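Local atomic coordinates of thymidylate synthase 1 (Bacillus subtilis, PDB entry 1BKP), a protein that catalyses the reductive methylation of dUMP to dTMP, using 5,10-methylenetetrahydrofolate as both methyl donor and reductant. Residues Thr58-Ala63 against Gly187-Val192; Asn182-Gly187 against Cys220-Arg225; Glu240-Trp245 against Phe261-Tyr266. All coordinates share one frame; numbering follows the deposited sequence.

Contact 1: Thr58-Ala63 against Gly187-Val192; sequences TTKKVA and GNPFNV
Val62 and Pro189 form the apolar middle of this contact, where a loop rests on the N-terminal part of helix 188-206. The two methyls of Val62 divide the work. CG2 meets the proline ring at CB, 3.9 Å from Val62 CG2 to Pro189 CB, and the two side chains cross at about a right angle. CG1 lies anti to the backbone N of Val62 (chi1 169°). It leans on helix backbone, with Phe190 CA 4.1 Å from Val62 CG1. Its distance to the carbonyl oxygen of Pro189 is much the same. The valine thus straddles two successive helix residues.

A looser apolar touch follows at Ala63. Its CB lies 4.3 Å from Phe190 CD1. The carbonyl oxygen of Ala63 comes to the same ring obliquely, 3.9 Å from Phe190 CE1. Phe190 reaches back toward the loop because its CG is anti to its backbone N (chi1 -177°).

Lys60 adds an aliphatic touch, and its amine finds a polar partner outside the two segments. Its extended chain runs past the proline, and Lys60 CE is 4.2 Å from Pro189 CG. The amine goes further and hydrogen-bonds the carbonyl oxygen of Ala185, in the turn that leads to Gly187.

Backbone bonds shape the helix side. Asn191 N donates to Gly187 O at 3.1 Å, and Val192 N donates to Asn188 O. The helix carries Asn191 of the predicted dUMP site.

The loop leads into helix 64-75, whose N-cap is Ala63, and Phe190 packs on Thr66, Ala67 and Glu70 of that helix. Tyr7 of helix 3-17 also touches Pro189, while Phe215 of strand 209-223 lies against Val192.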
loop_
_atom_site.group_PDB
_atom_site.type_symbol
_atom_site.label_atom_id
_atom_site.label_comp_id
_atom_site.label_asym_id
_atom_site.label_seq_id
_atom_site.Cartn_x
_atom_site.Cartn_y
_atom_site.Cartn_z
ATOM N N THR A 58 -19.057 -0.922 -18.363
ATOM C CA THR A 58 -20.180 -1.251 -19.248
ATOM C C THR A 58 -19.687 -1.426 -20.719
ATOM O O THR A 58 -20.464 -1.794 -21.625
ATOM C CB THR A 58 -21.257 -0.276 -19.186
ATOM O OG1 THR A 58 -20.816 0.994 -19.700
ATOM C CG2 THR A 58 -21.845 -0.203 -17.708
ATOM N N THR A 59 -18.415 -1.124 -20.972
ATOM C CA THR A 59 -17.901 -1.257 -22.327
ATOM C C THR A 59 -17.606 -2.719 -22.707
ATOM O O THR A 59 -17.260 -3.009 -23.835
ATOM C CB THR A 59 -16.684 -0.357 -22.636
ATOM O OG1 THR A 59 -15.701 -0.712 -21.710
ATOM C CG2 THR A 59 -17.039 1.197 -22.508
ATOM N N LYS A 60 -17.627 -3.601 -21.715
ATOM C CA LYS A 60 -17.517 -5.050 -21.941
ATOM C C LYS A 60 -18.128 -5.692 -20.701
ATOM O O LYS A 60 -18.315 -5.023 -19.691
ATOM C CB LYS A 60 -16.061 -5.517 -22.104
ATOM C CG LYS A 60 -15.262 -5.597 -20.821
ATOM C CD LYS A 60 -13.991 -6.361 -20.960
ATOM C CE LYS A 60 -13.218 -6.421 -19.563
ATOM N NZ LYS A 60 -11.822 -7.062 -19.632
ATOM N N LYS A 61 -18.544 -6.957 -20.779
ATOM C CA LYS A 61 -19.149 -7.561 -19.620
ATOM C C LYS A 61 -18.084 -8.052 -18.641
ATOM O O LYS A 61 -17.112 -8.663 -19.035
ATOM C CB LYS A 61 -19.950 -8.787 -20.027
ATOM C CG LYS A 61 -20.562 -9.493 -18.875
ATOM C CD LYS A 61 -21.197 -10.802 -19.423
ATOM C CE LYS A 61 -21.986 -11.533 -18.341
ATOM N NZ LYS A 61 -23.213 -10.814 -17.933
ATOM N N VAL A 62 -18.232 -7.750 -17.378
ATOM C CA VAL A 62 -17.244 -8.249 -16.407
ATOM C C VAL A 62 -17.829 -9.549 -15.867
ATOM O O VAL A 62 -19.049 -9.618 -15.606
ATOM C CB VAL A 62 -17.071 -7.229 -15.253
ATOM C CG1 VAL A 62 -16.265 -7.846 -14.084
ATOM C CG2 VAL A 62 -16.292 -5.956 -15.808
ATOM N N ALA A 63 -16.961 -10.464 -15.467
ATOM C CA ALA A 63 -17.460 -11.780 -15.001
ATOM C C ALA A 63 -17.835 -11.621 -13.535
ATOM O O ALA A 63 -17.168 -12.142 -12.696
ATOM C CB ALA A 63 -16.338 -12.764 -15.141
ATOM N N GLY A 187 -7.238 -8.313 -15.668
ATOM C CA GLY A 187 -7.405 -8.393 -14.256
ATOM C C GLY A 187 -8.057 -7.212 -13.529
ATOM O O GLY A 187 -8.913 -7.424 -12.691
ATOM N N ASN A 188 -7.704 -5.989 -13.890
ATOM C CA ASN A 188 -8.243 -4.856 -13.157
ATOM C C ASN A 188 -9.803 -4.757 -13.049
ATOM O O ASN A 188 -10.342 -4.544 -11.909
ATOM C CB ASN A 188 -7.675 -3.563 -13.737
ATOM C CG ASN A 188 -8.182 -2.345 -13.007
ATOM O OD1 ASN A 188 -9.005 -1.623 -13.539
ATOM N ND2 ASN A 188 -7.558 -2.027 -11.852
ATOM N N PRO A 189 -10.540 -4.903 -14.164
ATOM C CA PRO A 189 -12.025 -4.770 -13.984
ATOM C C PRO A 189 -12.634 -5.764 -13.055
ATOM O O PRO A 189 -13.495 -5.424 -12.232
ATOM C CB PRO A 189 -12.580 -4.846 -15.425
ATOM C CG PRO A 189 -11.371 -4.413 -16.342
ATOM C CD PRO A 189 -10.178 -5.077 -15.611
ATOM N N PHE A 190 -12.127 -6.994 -13.095
ATOM C CA PHE A 190 -12.603 -8.082 -12.228
ATOM C C PHE A 190 -12.276 -7.724 -10.740
ATOM O O PHE A 190 -13.104 -7.898 -9.841
ATOM C CB PHE A 190 -11.831 -9.295 -12.654
ATOM C CG PHE A 190 -12.189 -10.561 -11.959
ATOM C CD1 PHE A 190 -13.203 -11.420 -12.472
ATOM C CD2 PHE A 190 -11.447 -10.978 -10.873
ATOM C CE1 PHE A 190 -13.416 -12.655 -11.888
ATOM C CE2 PHE A 190 -11.675 -12.256 -10.270
ATOM C CZ PHE A 190 -12.644 -13.070 -10.782
ATOM N N ASN A 191 -11.028 -7.324 -10.484
ATOM C CA ASN A 191 -10.536 -7.002 -9.130
ATOM C C ASN A 191 -11.189 -5.771 -8.500
ATOM O O ASN A 191 -11.588 -5.818 -7.338
ATOM C CB ASN A 191 -9.035 -6.792 -9.202
ATOM C CG ASN A 191 -8.266 -8.087 -9.260
ATOM O OD1 ASN A 191 -8.688 -9.151 -8.703
ATOM N ND2 ASN A 191 -7.130 -8.029 -9.892
ATOM N N VAL A 192 -11.495 -4.739 -9.310
ATOM C CA VAL A 192 -12.066 -3.499 -8.810
ATOM C C VAL A 192 -13.520 -3.823 -8.363
ATOM O O VAL A 192 -13.930 -3.438 -7.238
ATOM C CB VAL A 192 -12.073 -2.468 -9.867
ATOM C CG1 VAL A 192 -12.903 -1.234 -9.481
ATOM C CG2 VAL A 192 -10.648 -1.964 -10.104
#

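Contact 2: Asn182-Gly187 against Cys220-Arg225; sequences NDMALG and CHVYTR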
loop_
_atom_site.group_PDB
_atom_site.type_symbol
_atom_site.label_atom_id
_atom_site.label_comp_id
_atom_site.label_asym_id
_atom_site.label_seq_id
_atom_site.Cartn_x
_atom_site.Cartn_y
_atom_site.Cartn_z
ATOM N N ASN A 182 -1.195 -5.000 -11.887
ATOM C CA ASN A 182 -2.519 -5.445 -12.433
ATOM C C ASN A 182 -2.436 -5.427 -13.938
ATOM O O ASN A 182 -1.995 -4.422 -14.560
ATOM C CB ASN A 182 -3.598 -4.427 -12.055
ATOM C CG ASN A 182 -4.843 -5.001 -11.296
ATOM O OD1 ASN A 182 -5.777 -4.291 -11.184
ATOM N ND2 ASN A 182 -4.824 -6.229 -10.778
ATOM N N ASP A 183 -2.863 -6.521 -14.563
ATOM C CA ASP A 183 -2.991 -6.570 -16.031
ATOM C C ASP A 183 -4.268 -5.734 -16.175
ATOM O O ASP A 183 -5.363 -6.176 -15.717
ATOM C CB ASP A 183 -3.251 -8.044 -16.413
ATOM C CG ASP A 183 -3.655 -8.223 -17.857
ATOM O OD1 ASP A 183 -4.095 -7.272 -18.521
ATOM O OD2 ASP A 183 -3.419 -9.323 -18.364
ATOM N N MET A 184 -4.143 -4.524 -16.745
ATOM C CA MET A 184 -5.281 -3.629 -16.878
ATOM C C MET A 184 -6.419 -4.088 -17.743
ATOM O O MET A 184 -7.543 -3.669 -17.510
ATOM C CB MET A 184 -4.841 -2.237 -17.319
ATOM C CG MET A 184 -3.865 -1.610 -16.261
ATOM S SD MET A 184 -4.628 -1.463 -14.630
ATOM C CE MET A 184 -5.765 -0.171 -14.953
ATOM N N ALA A 185 -6.119 -4.945 -18.728
ATOM C CA ALA A 185 -7.149 -5.424 -19.638
ATOM C C ALA A 185 -7.976 -6.501 -19.030
ATOM O O ALA A 185 -9.165 -6.433 -19.109
ATOM C CB ALA A 185 -6.514 -5.972 -20.963
ATOM N N LEU A 186 -7.321 -7.531 -18.505
ATOM C CA LEU A 186 -7.995 -8.684 -17.963
ATOM C C LEU A 186 -8.215 -8.709 -16.433
ATOM O O LEU A 186 -9.233 -9.115 -15.971
ATOM C CB LEU A 186 -7.207 -9.909 -18.366
ATOM C CG LEU A 186 -7.155 -10.014 -19.930
ATOM C CD1 LEU A 186 -6.085 -11.003 -20.316
ATOM C CD2 LEU A 186 -8.516 -10.474 -20.489
ATOM N N GLY A 187 -7.238 -8.313 -15.668
ATOM C CA GLY A 187 -7.405 -8.393 -14.256
ATOM C C GLY A 187 -8.057 -7.212 -13.529
ATOM O O GLY A 187 -8.913 -7.424 -12.691
ATOM N N CYS A 220 1.126 -0.826 -13.378
ATOM C CA CYS A 220 -0.050 -0.839 -14.222
ATOM C C CYS A 220 0.378 -1.244 -15.645
ATOM O O CYS A 220 0.980 -0.433 -16.321
ATOM C CB CYS A 220 -0.505 0.583 -14.262
ATOM S SG CYS A 220 -2.193 0.797 -14.454
ATOM N N HIS A 221 0.034 -2.435 -16.117
ATOM C CA HIS A 221 0.496 -2.854 -17.478
ATOM C C HIS A 221 -0.523 -3.402 -18.408
ATOM O O HIS A 221 -1.576 -3.840 -17.961
ATOM C CB HIS A 221 1.627 -3.855 -17.335
ATOM C CG HIS A 221 1.285 -5.044 -16.466
ATOM N ND1 HIS A 221 0.696 -6.179 -16.953
ATOM C CD2 HIS A 221 1.505 -5.289 -15.150
ATOM C CE1 HIS A 221 0.574 -7.087 -16.001
ATOM N NE2 HIS A 221 1.059 -6.569 -14.885
ATOM N N VAL A 222 -0.257 -3.250 -19.726
ATOM C CA VAL A 222 -1.138 -3.854 -20.714
ATOM C C VAL A 222 -0.272 -4.548 -21.762
ATOM O O VAL A 222 0.813 -4.049 -22.136
ATOM C CB VAL A 222 -2.135 -2.910 -21.403
ATOM C CG1 VAL A 222 -2.950 -2.109 -20.481
ATOM C CG2 VAL A 222 -1.518 -2.067 -22.386
ATOM N N TYR A 223 -0.639 -5.777 -22.112
ATOM C CA TYR A 223 0.100 -6.528 -23.155
ATOM C C TYR A 223 -0.145 -5.876 -24.478
ATOM O O TYR A 223 -1.285 -5.481 -24.753
ATOM C CB TYR A 223 -0.277 -7.983 -23.195
ATOM C CG TYR A 223 0.216 -8.731 -21.980
ATOM C CD1 TYR A 223 -0.490 -8.717 -20.799
ATOM C CD2 TYR A 223 1.464 -9.390 -22.007
ATOM C CE1 TYR A 223 0.029 -9.312 -19.636
ATOM C CE2 TYR A 223 2.006 -10.013 -20.878
ATOM C CZ TYR A 223 1.278 -9.953 -19.694
ATOM O OH TYR A 223 1.865 -10.454 -18.562
ATOM N N THR A 224 0.908 -5.724 -25.300
ATOM C CA THR A 224 0.748 -4.983 -26.572
ATOM C C THR A 224 -0.347 -5.491 -27.481
ATOM O O THR A 224 -1.012 -4.698 -28.067
ATOM C CB THR A 224 2.110 -4.946 -27.421
ATOM O OG1 THR A 224 2.567 -6.309 -27.583
ATOM C CG2 THR A 224 3.168 -4.099 -26.634
ATOM N N ARG A 225 -0.546 -6.791 -27.584
ATOM C CA ARG A 225 -1.650 -7.268 -28.470
ATOM C C ARG A 225 -3.015 -7.008 -27.930
ATOM O O ARG A 225 -4.024 -7.368 -28.578
ATOM C CB ARG A 225 -1.523 -8.757 -28.761
ATOM C CG ARG A 225 -0.302 -9.071 -29.577
ATOM C CD ARG A 225 -0.195 -10.608 -29.811
ATOM N NE ARG A 225 0.966 -10.934 -30.623
ATOM C CZ ARG A 225 1.294 -12.168 -31.028
ATOM N NH1 ARG A 225 0.557 -13.235 -30.716
ATOM N NH2 ARG A 225 2.396 -12.324 -31.747
HETATM O O HOH W 1 -3.112 -6.704 -21.026
#
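Asn182 and Asp183 pair in parallel with Cys220 and His221, and this is the tightly packed part of the contact. His221 N donates to Asn182 O at 3.2 Å, and Met184 N donates to His221 O at 2.9 Å. The His221 ring folds back over the neighbouring strand. Its CG sits in the crowded position between backbone N and carbonyl carbon (chi1 54°). One ring face covers the peptide, with Asn182 O 3.6 Å above the plane, over the centre of the His221 ring. His221 CE1 also lies 3.6 Å from Asp183 CA. ND1 of His221 is buried with no partner in the model, whereas NE2 has a weak hydrogen bond to Ser181 OG. An alanine in place of His221 would probably leave the Asn182–Asp183 peptide without its cover and Ser181 OG without this weak partner. Beyond the pairing, Met184 CB packs 3.7 Å from Val222 CG1.

The side toward Tyr223 is looser and is bridged by a water. Asp183 OD2 stands at the edge of the tyrosine ring, 3.7 Å from Tyr223 CE1. The water joins Asp183 OD1, at 2.8 Å, to Tyr223 N. OD1 also accepts from Leu186 N, from above the carboxylate plane, in an Asx motif.

These strands belong to a beta-alpha-beta unit whose crossover is helix 188-206. Strand 39-49 flanks strand 209-223, and Ile10, Ile11 and Ile14 of helix 3-17 cover Met184. Arg140 of the second subunit packs on His221 and Tyr223, consistent with the predicted dUMP site shared across the dimer beside the central sheet.

Contact 3: Glu240-Trp245 against Phe261-Tyr266; sequences EAPELW and FKLINY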
loop_
_atom_site.group_PDB
_atom_site.type_symbol
_atom_site.label_atom_id
_atom_site.label_comp_id
_atom_site.label_asym_id
_atom_site.label_seq_id
_atom_site.Cartn_x
_atom_site.Cartn_y
_atom_site.Cartn_z
ATOM N N GLU A 240 -25.607 3.308 -17.883
ATOM C CA GLU A 240 -25.681 3.606 -16.456
ATOM C C GLU A 240 -25.299 2.346 -15.717
ATOM O O GLU A 240 -25.527 1.237 -16.205
ATOM C CB GLU A 240 -27.130 3.986 -16.060
ATOM C CG GLU A 240 -27.637 5.230 -16.735
ATOM C CD GLU A 240 -28.690 5.932 -15.898
ATOM O OE1 GLU A 240 -29.323 5.258 -15.049
ATOM O OE2 GLU A 240 -28.873 7.161 -16.079
ATOM N N ALA A 241 -24.814 2.502 -14.493
ATOM C CA ALA A 241 -24.393 1.366 -13.781
ATOM C C ALA A 241 -25.600 0.536 -13.308
ATOM O O ALA A 241 -26.669 1.099 -13.018
ATOM C CB ALA A 241 -23.527 1.757 -12.633
ATOM N N PRO A 242 -25.431 -0.817 -13.209
ATOM C CA PRO A 242 -26.492 -1.704 -12.747
ATOM C C PRO A 242 -26.621 -1.520 -11.240
ATOM O O PRO A 242 -25.737 -0.957 -10.584
ATOM C CB PRO A 242 -25.935 -3.093 -13.108
ATOM C CG PRO A 242 -24.482 -2.925 -13.101
ATOM C CD PRO A 242 -24.262 -1.589 -13.682
ATOM N N GLU A 243 -27.747 -1.925 -10.669
ATOM C CA GLU A 243 -27.864 -1.839 -9.236
ATOM C C GLU A 243 -27.443 -3.251 -8.719
ATOM O O GLU A 243 -27.552 -4.263 -9.447
ATOM C CB GLU A 243 -29.338 -1.494 -8.880
ATOM C CG GLU A 243 -29.755 -1.777 -7.498
ATOM C CD GLU A 243 -31.285 -1.766 -7.375
ATOM O OE1 GLU A 243 -31.901 -0.724 -7.716
ATOM O OE2 GLU A 243 -31.867 -2.795 -6.947
ATOM N N LEU A 244 -26.766 -3.283 -7.586
ATOM C CA LEU A 244 -26.372 -4.535 -6.968
ATOM C C LEU A 244 -27.275 -4.817 -5.714
ATOM O O LEU A 244 -27.205 -4.150 -4.696
ATOM C CB LEU A 244 -24.877 -4.472 -6.574
ATOM C CG LEU A 244 -24.443 -5.614 -5.698
ATOM C CD1 LEU A 244 -24.560 -6.941 -6.429
ATOM C CD2 LEU A 244 -22.977 -5.336 -5.217
ATOM N N TRP A 245 -28.157 -5.788 -5.840
ATOM C CA TRP A 245 -29.027 -6.209 -4.749
ATOM C C TRP A 245 -28.184 -7.181 -3.891
ATOM O O TRP A 245 -27.607 -8.098 -4.399
ATOM C CB TRP A 245 -30.233 -7.031 -5.315
ATOM C CG TRP A 245 -31.056 -7.628 -4.212
ATOM C CD1 TRP A 245 -31.982 -6.978 -3.465
ATOM C CD2 TRP A 245 -31.037 -8.998 -3.738
ATOM N NE1 TRP A 245 -32.549 -7.846 -2.547
ATOM C CE2 TRP A 245 -31.993 -9.091 -2.709
ATOM C CE3 TRP A 245 -30.324 -10.137 -4.102
ATOM C CZ2 TRP A 245 -32.258 -10.269 -2.042
ATOM C CZ3 TRP A 245 -30.559 -11.300 -3.443
ATOM C CH2 TRP A 245 -31.536 -11.370 -2.418
ATOM N N PHE A 261 -26.607 -12.304 -4.038
ATOM C CA PHE A 261 -26.119 -11.183 -4.813
ATOM C C PHE A 261 -26.771 -11.232 -6.194
ATOM O O PHE A 261 -26.735 -12.248 -6.811
ATOM C CB PHE A 261 -24.601 -11.381 -5.021
ATOM C CG PHE A 261 -23.798 -11.358 -3.730
ATOM C CD1 PHE A 261 -23.423 -10.156 -3.162
ATOM C CD2 PHE A 261 -23.482 -12.512 -3.106
ATOM C CE1 PHE A 261 -22.729 -10.122 -1.939
ATOM C CE2 PHE A 261 -22.764 -12.531 -1.864
ATOM C CZ PHE A 261 -22.387 -11.276 -1.270
ATOM N N LYS A 262 -27.255 -10.130 -6.721
ATOM C CA LYS A 262 -27.825 -10.176 -8.049
ATOM C C LYS A 262 -27.601 -8.770 -8.607
ATOM O O LYS A 262 -27.807 -7.799 -7.894
ATOM C CB LYS A 262 -29.347 -10.536 -7.925
ATOM C CG LYS A 262 -30.289 -9.732 -8.751
ATOM C CD LYS A 262 -31.737 -10.145 -8.457
ATOM C CE LYS A 262 -32.649 -9.939 -9.685
ATOM N NZ LYS A 262 -33.968 -10.653 -9.551
ATOM N N LEU A 263 -27.107 -8.696 -9.844
ATOM C CA LEU A 263 -26.884 -7.476 -10.561
ATOM C C LEU A 263 -28.091 -7.255 -11.361
ATOM O O LEU A 263 -28.434 -8.092 -12.160
ATOM C CB LEU A 263 -25.757 -7.697 -11.522
ATOM C CG LEU A 263 -24.781 -6.582 -11.785
ATOM C CD1 LEU A 263 -24.378 -5.912 -10.425
ATOM C CD2 LEU A 263 -23.569 -7.184 -12.557
ATOM N N ILE A 264 -28.637 -6.069 -11.327
ATOM C CA ILE A 264 -29.861 -5.791 -12.008
ATOM C C ILE A 264 -29.690 -4.734 -13.028
ATOM O O ILE A 264 -29.182 -3.655 -12.766
ATOM C CB ILE A 264 -30.915 -5.238 -10.966
ATOM C CG1 ILE A 264 -31.219 -6.295 -9.903
ATOM C CG2 ILE A 264 -32.176 -4.729 -11.636
ATOM C CD1 ILE A 264 -31.544 -5.603 -8.611
ATOM N N ASN A 265 -30.224 -5.025 -14.195
ATOM C CA ASN A 265 -30.191 -4.096 -15.326
ATOM C C ASN A 265 -28.734 -3.874 -15.811
ATOM O O ASN A 265 -28.366 -2.775 -16.242
ATOM C CB ASN A 265 -30.824 -2.771 -14.910
ATOM C CG ASN A 265 -30.956 -1.810 -16.055
ATOM O OD1 ASN A 265 -31.484 -2.145 -17.117
ATOM N ND2 ASN A 265 -30.422 -0.610 -15.867
ATOM N N TYR A 266 -27.974 -4.955 -15.870
ATOM C CA TYR A 266 -26.579 -4.775 -16.346
ATOM C C TYR A 266 -26.473 -4.752 -17.874
ATOM O O TYR A 266 -26.505 -5.797 -18.468
ATOM C CB TYR A 266 -25.724 -5.889 -15.785
ATOM C CG TYR A 266 -24.233 -5.760 -16.068
ATOM C CD1 TYR A 266 -23.632 -4.533 -16.454
ATOM C CD2 TYR A 266 -23.406 -6.890 -15.949
ATOM C CE1 TYR A 266 -22.239 -4.414 -16.710
ATOM C CE2 TYR A 266 -22.011 -6.806 -16.207
ATOM C CZ TYR A 266 -21.451 -5.534 -16.602
ATOM O OH TYR A 266 -20.114 -5.466 -16.906
HETATM O O HOH W 2 -29.561 1.144 -13.631
#
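Glu243-Trp245 and Phe261-Ile264 form a two-stranded antiparallel sheet at the protein surface, away from the annotated sites. A long loop joins the strands, whose directions differ by 157°. Glu243 with Ile264 and Trp245 with Lys262 are hydrogen-bonded pairs. Each has two backbone bonds, the shortest being Ile264 N to Glu243 O at 2.8 Å. Leu244 and Leu263 are the non-hydrogen-bonded pair between them.

The two faces differ. On the leucine face, Leu244 CD1 is 4.1 Å from Leu263 CD1. This face turns toward the body of the protein, where Leu244 touches Arg200 of helix 188-206 and Leu263 touches Trp64 of helix 64-75. The other face carries Glu243, Trp245, Lys262 and Ile264. There Ile264 CD1 lies 3.8 Å from Trp245 CB and also reaches the Glu243 carboxylate. The indole approaches Lys262 obliquely, with Trp245 CE3 4.0 Å from Lys262 CB.

Pro242 packs beside the end of the strand pair, just before strand 243-246. Its ring lies beside Tyr266, with Pro242 CG 3.8 Å from Tyr266 CD1, and the same CG meets Leu263 CG at 3.9 Å. The tyrosine hydroxyl is hydrogen-bonded to Leu57 O and Val62 N, which links the chain just after strand 261-264 to the loop before helix 64-75. Nearby, a water donates to Ala241 O and accepts from Asn265 ND2, each at 3.0 Å.

Overall arrangement
Contact 2 is the buried one, contact 1 is partly buried and contact 3 lies at the surface. Contacts 1 and 2 share Gly187 and hold parts of one strand-helix-strand unit. Asn188 ND2 probably donates to Asn182 OD1 between them. Contact 3 is a separate small sheet, about 26 Å from contact 2 centre to centre, and it reaches contact 1 through Tyr266. The chemistry follows the place. Contact 1 packs a loop on a helix mainly through apolar side chains, without hydrogen bonds between its two segments. Contact 2 adds to its parallel pairing the polar groups of a predicted substrate site. Contact 3 relies on antiparallel backbone bonds, with leucines toward the protein body and a mixed face opposite.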